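Local coordinates for putative uncharacterized protein (Bacteroides eggerthii DSM 20697, PDB 5BYP) that is of unknown function but has a lipocalin-like domain of the calycin clan, whose members often bind small hydrophobic molecules, at residues Asp61-Ile66 with Thr102-Glu107. Sequence-based numbering, arbitrary orientation.
Sequences DDEISI and TFKVEE
Glu63 and Lys104 lean together through their torsions: both CG atoms stand anti to their own carbonyl carbons, yet the Glu63 chain runs on extended, whereas that of Lys104 bends at chi2 and chi3 (-74° and -77°). The bend lays the lysine methylenes against the glutamate, CD lying 3.4 Å from Glu63 OE2, while the ammonium NZ passes on to within 4.0 Å of Asp62 OD2, nearby but beyond a salt bridge. The other carboxylate oxygen, Glu63 OE1, lies 3.8 Å from Thr102 CG2. An alanine in place of Glu63 would probably leave the Lys104 methylenes and Thr102 CG2 without the chain they lean on and take away an acidic group near the ammonium. On the same face, the hydroxyls Ser65 OG and Thr102 OG1 meet tip to tip in a 2.9 Å hydrogen bond. The opposite face is apolar. Ile64 packs through its CG2 methyl on Val105 CG2 at 3.8 Å and on Phe103 CB, and Ile66 CD1 approaches Phe103 CE1 obliquely at 3.7 Å. Tyr122 meets the Phe103 ring edge-to-face, and Trp8, Trp95 and Leu115 join this buried side. Within the sheet, Ile64 and Phe103 form an antiparallel hydrogen-bonded pair, flanked by the non-hydrogen-bonded pairs Glu63-Lys104 and Ser65-Thr102, and Val105 N adds a nearly straight bond to Asp62 O (168°) just ahead of strand 63-68. Separated in sequence by a long connection with two helices, the two strands are neighbours in an antiparallel barrel closed strand to strand, as in the lipocalin-like (calycin) fold.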
ATOM      1  N   ASP A  61      -2.761  -3.161  17.714  1.00123.90           N
ATOM      2  CA  ASP A  61      -2.904  -1.901  18.451  1.00127.81           C
ATOM      3  C   ASP A  61      -3.422  -0.777  17.520  1.00128.91           C
ATOM      4  O   ASP A  61      -4.602  -0.785  17.171  1.00128.66           O
ATOM      5  CB  ASP A  61      -1.577  -1.505  19.130  1.00131.66           C
ATOM      6  N   ASP A  62      -2.543   0.157  17.105  1.00123.41           N
ATOM      7  CA  ASP A  62      -2.904   1.254  16.198  1.00121.96           C
ATOM      8  C   ASP A  62      -2.036   1.177  14.938  1.00120.60           C
ATOM      9  O   ASP A  62      -1.649   2.200  14.359  1.00118.74           O
ATOM     10  CB  ASP A  62      -2.745   2.618  16.909  1.00128.17           C
ATOM     11  CG  ASP A  62      -3.325   3.799  16.144  1.00139.32           C
ATOM     12  OD1 ASP A  62      -4.553   3.796  15.885  1.00141.52           O
ATOM     13  OD2 ASP A  62      -2.554   4.740  15.829  1.00141.53           O
ATOM     14  N   GLU A  63      -1.723  -0.052  14.518  1.00114.51           N
ATOM     15  CA  GLU A  63      -0.844  -0.295  13.389  1.00109.22           C
ATOM     16  C   GLU A  63      -1.421  -1.318  12.415  1.00108.08           C
ATOM     17  O   GLU A  63      -2.187  -2.198  12.810  1.00108.63           O
ATOM     18  CB  GLU A  63       0.536  -0.778  13.889  1.00111.16           C
ATOM     19  CG  GLU A  63       1.282   0.233  14.750  1.00124.52           C
ATOM     20  CD  GLU A  63       2.754  -0.052  14.977  1.00145.61           C
ATOM     21  OE1 GLU A  63       3.113  -1.230  15.211  1.00122.49           O
ATOM     22  OE2 GLU A  63       3.549   0.918  14.953  1.00144.90           O
ATOM     23  N   ILE A  64      -1.026  -1.211  11.143  1.00 99.74           N
ATOM     24  CA  ILE A  64      -1.384  -2.159  10.099  1.00 95.88           C
ATOM     25  C   ILE A  64      -0.083  -2.572   9.413  1.00 96.49           C
ATOM     26  O   ILE A  64       0.720  -1.708   9.013  1.00 93.95           O
ATOM     27  CB  ILE A  64      -2.467  -1.624   9.104  1.00 97.60           C
ATOM     28  CG1 ILE A  64      -2.800  -2.677   8.045  1.00 94.88           C
ATOM     29  CG2 ILE A  64      -2.060  -0.276   8.454  1.00 97.44           C
ATOM     30  CD1 ILE A  64      -4.135  -2.532   7.431  1.00 97.04           C
ATOM     31  N   SER A  65       0.173  -3.882   9.363  1.00 90.83           N
ATOM     32  CA  SER A  65       1.386  -4.398   8.752  1.00 86.75           C
ATOM     33  C   SER A  65       1.063  -5.021   7.434  1.00 88.29           C
ATOM     34  O   SER A  65       0.507  -6.124   7.387  1.00 89.59           O
ATOM     35  CB  SER A  65       2.071  -5.399   9.670  1.00 90.13           C
ATOM     36  OG  SER A  65       2.758  -4.736  10.716  1.00 99.07           O
ATOM     37  N   ILE A  66       1.379  -4.313   6.343  1.00 80.92           N
ATOM     38  CA  ILE A  66       1.100  -4.830   5.011  1.00 77.09           C
ATOM     39  C   ILE A  66       2.327  -5.577   4.477  1.00 77.56           C
ATOM     40  O   ILE A  66       3.429  -5.016   4.401  1.00 77.58           O
ATOM     41  CB  ILE A  66       0.627  -3.738   4.024  1.00 78.77           C
ATOM     42  CG1 ILE A  66      -0.443  -2.783   4.662  1.00 80.04           C
ATOM     43  CG2 ILE A  66       0.116  -4.406   2.752  1.00 78.31           C
ATOM     44  CD1 ILE A  66      -0.917  -1.643   3.763  1.00 87.50           C
ATOM     45  N   THR A 102       4.906  -1.283   7.847  1.00 83.29           N
ATOM     46  CA  THR A 102       4.027  -1.119   9.007  1.00 86.07           C
ATOM     47  C   THR A 102       3.703   0.370   9.163  1.00 92.22           C
ATOM     48  O   THR A 102       4.615   1.207   9.234  1.00 91.87           O
ATOM     49  CB  THR A 102       4.674  -1.722  10.267  1.00 98.09           C
ATOM     50  OG1 THR A 102       5.036  -3.071   9.984  1.00100.72           O
ATOM     51  CG2 THR A 102       3.743  -1.697  11.473  1.00102.95           C
ATOM     52  N   PHE A 103       2.403   0.693   9.133  1.00 90.08           N
ATOM     53  CA  PHE A 103       1.894   2.069   9.227  1.00 91.00           C
ATOM     54  C   PHE A 103       1.180   2.311  10.510  1.00 96.49           C
ATOM     55  O   PHE A 103       0.490   1.418  11.003  1.00 97.03           O
ATOM     56  CB  PHE A 103       0.894   2.361   8.096  1.00 90.81           C
ATOM     57  CG  PHE A 103       1.392   2.182   6.694  1.00 89.65           C
ATOM     58  CD1 PHE A 103       1.311   0.941   6.060  1.00 91.29           C
ATOM     59  CD2 PHE A 103       1.837   3.274   5.957  1.00 90.52           C
ATOM     60  CE1 PHE A 103       1.727   0.789   4.738  1.00 89.71           C
ATOM     61  CE2 PHE A 103       2.234   3.124   4.629  1.00 90.90           C
ATOM     62  CZ  PHE A 103       2.183   1.886   4.030  1.00 87.44           C
ATOM     63  N   LYS A 104       1.230   3.555  10.990  1.00 93.60           N
ATOM     64  CA  LYS A 104       0.412   4.002  12.106  1.00 96.32           C
ATOM     65  C   LYS A 104      -0.918   4.454  11.534  1.00 98.20           C
ATOM     66  O   LYS A 104      -0.938   5.220  10.566  1.00 94.15           O
ATOM     67  CB  LYS A 104       1.105   5.123  12.910  1.00101.55           C
ATOM     68  CG  LYS A 104       2.308   4.668  13.764  1.00112.14           C
ATOM     69  CD  LYS A 104       1.921   3.886  15.039  1.00124.84           C
ATOM     70  CE  LYS A 104       1.399   4.740  16.174  1.00133.09           C
ATOM     71  NZ  LYS A 104       1.055   3.912  17.365  1.00140.09           N
ATOM     72  N   VAL A 105      -2.024   3.904  12.047  1.00 97.72           N
ATOM     73  CA  VAL A 105      -3.355   4.290  11.571  1.00 98.67           C
ATOM     74  C   VAL A 105      -3.780   5.561  12.301  1.00109.68           C
ATOM     75  O   VAL A 105      -4.161   5.501  13.473  1.00112.62           O
ATOM     76  CB  VAL A 105      -4.392   3.158  11.725  1.00102.47           C
ATOM     77  CG1 VAL A 105      -5.755   3.586  11.153  1.00102.05           C
ATOM     78  CG2 VAL A 105      -3.891   1.870  11.061  1.00 99.05           C
ATOM     79  N   GLU A 106      -3.651   6.715  11.630  1.00108.99           N
ATOM     80  CA  GLU A 106      -4.022   8.010  12.221  1.00114.44           C
ATOM     81  C   GLU A 106      -5.530   8.258  12.093  1.00122.38           C
ATOM     82  O   GLU A 106      -6.146   8.788  13.016  1.00125.10           O
ATOM     83  CB  GLU A 106      -3.243   9.163  11.568  1.00115.24           C
ATOM     84  CG  GLU A 106      -1.744   9.104  11.811  1.00127.40           C
ATOM     85  CD  GLU A 106      -0.982  10.362  11.441  1.00156.08           C
ATOM     86  OE1 GLU A 106      -1.583  11.273  10.826  1.00137.22           O
ATOM     87  OE2 GLU A 106       0.212  10.453  11.805  1.00163.63           O
ATOM     88  N   GLU A 107      -6.115   7.867  10.947  1.00118.94           N
ATOM     89  CA  GLU A 107      -7.535   8.042  10.657  1.00120.93           C
ATOM     90  C   GLU A 107      -8.083   6.852   9.889  1.00124.43           C
ATOM     91  O   GLU A 107      -7.404   6.305   9.000  1.00121.84           O
ATOM     92  CB  GLU A 107      -7.755   9.339   9.843  1.00122.49           C
ATOM     93  CG  GLU A 107      -9.213   9.743   9.640  1.00135.70           C
ATOM     94  CD  GLU A 107      -9.443  11.114   9.029  1.00163.47           C
ATOM     95  OE1 GLU A 107      -8.460  11.869   8.851  1.00174.16           O
ATOM     96  OE2 GLU A 107     -10.617  11.440   8.741  1.00157.84           O
TER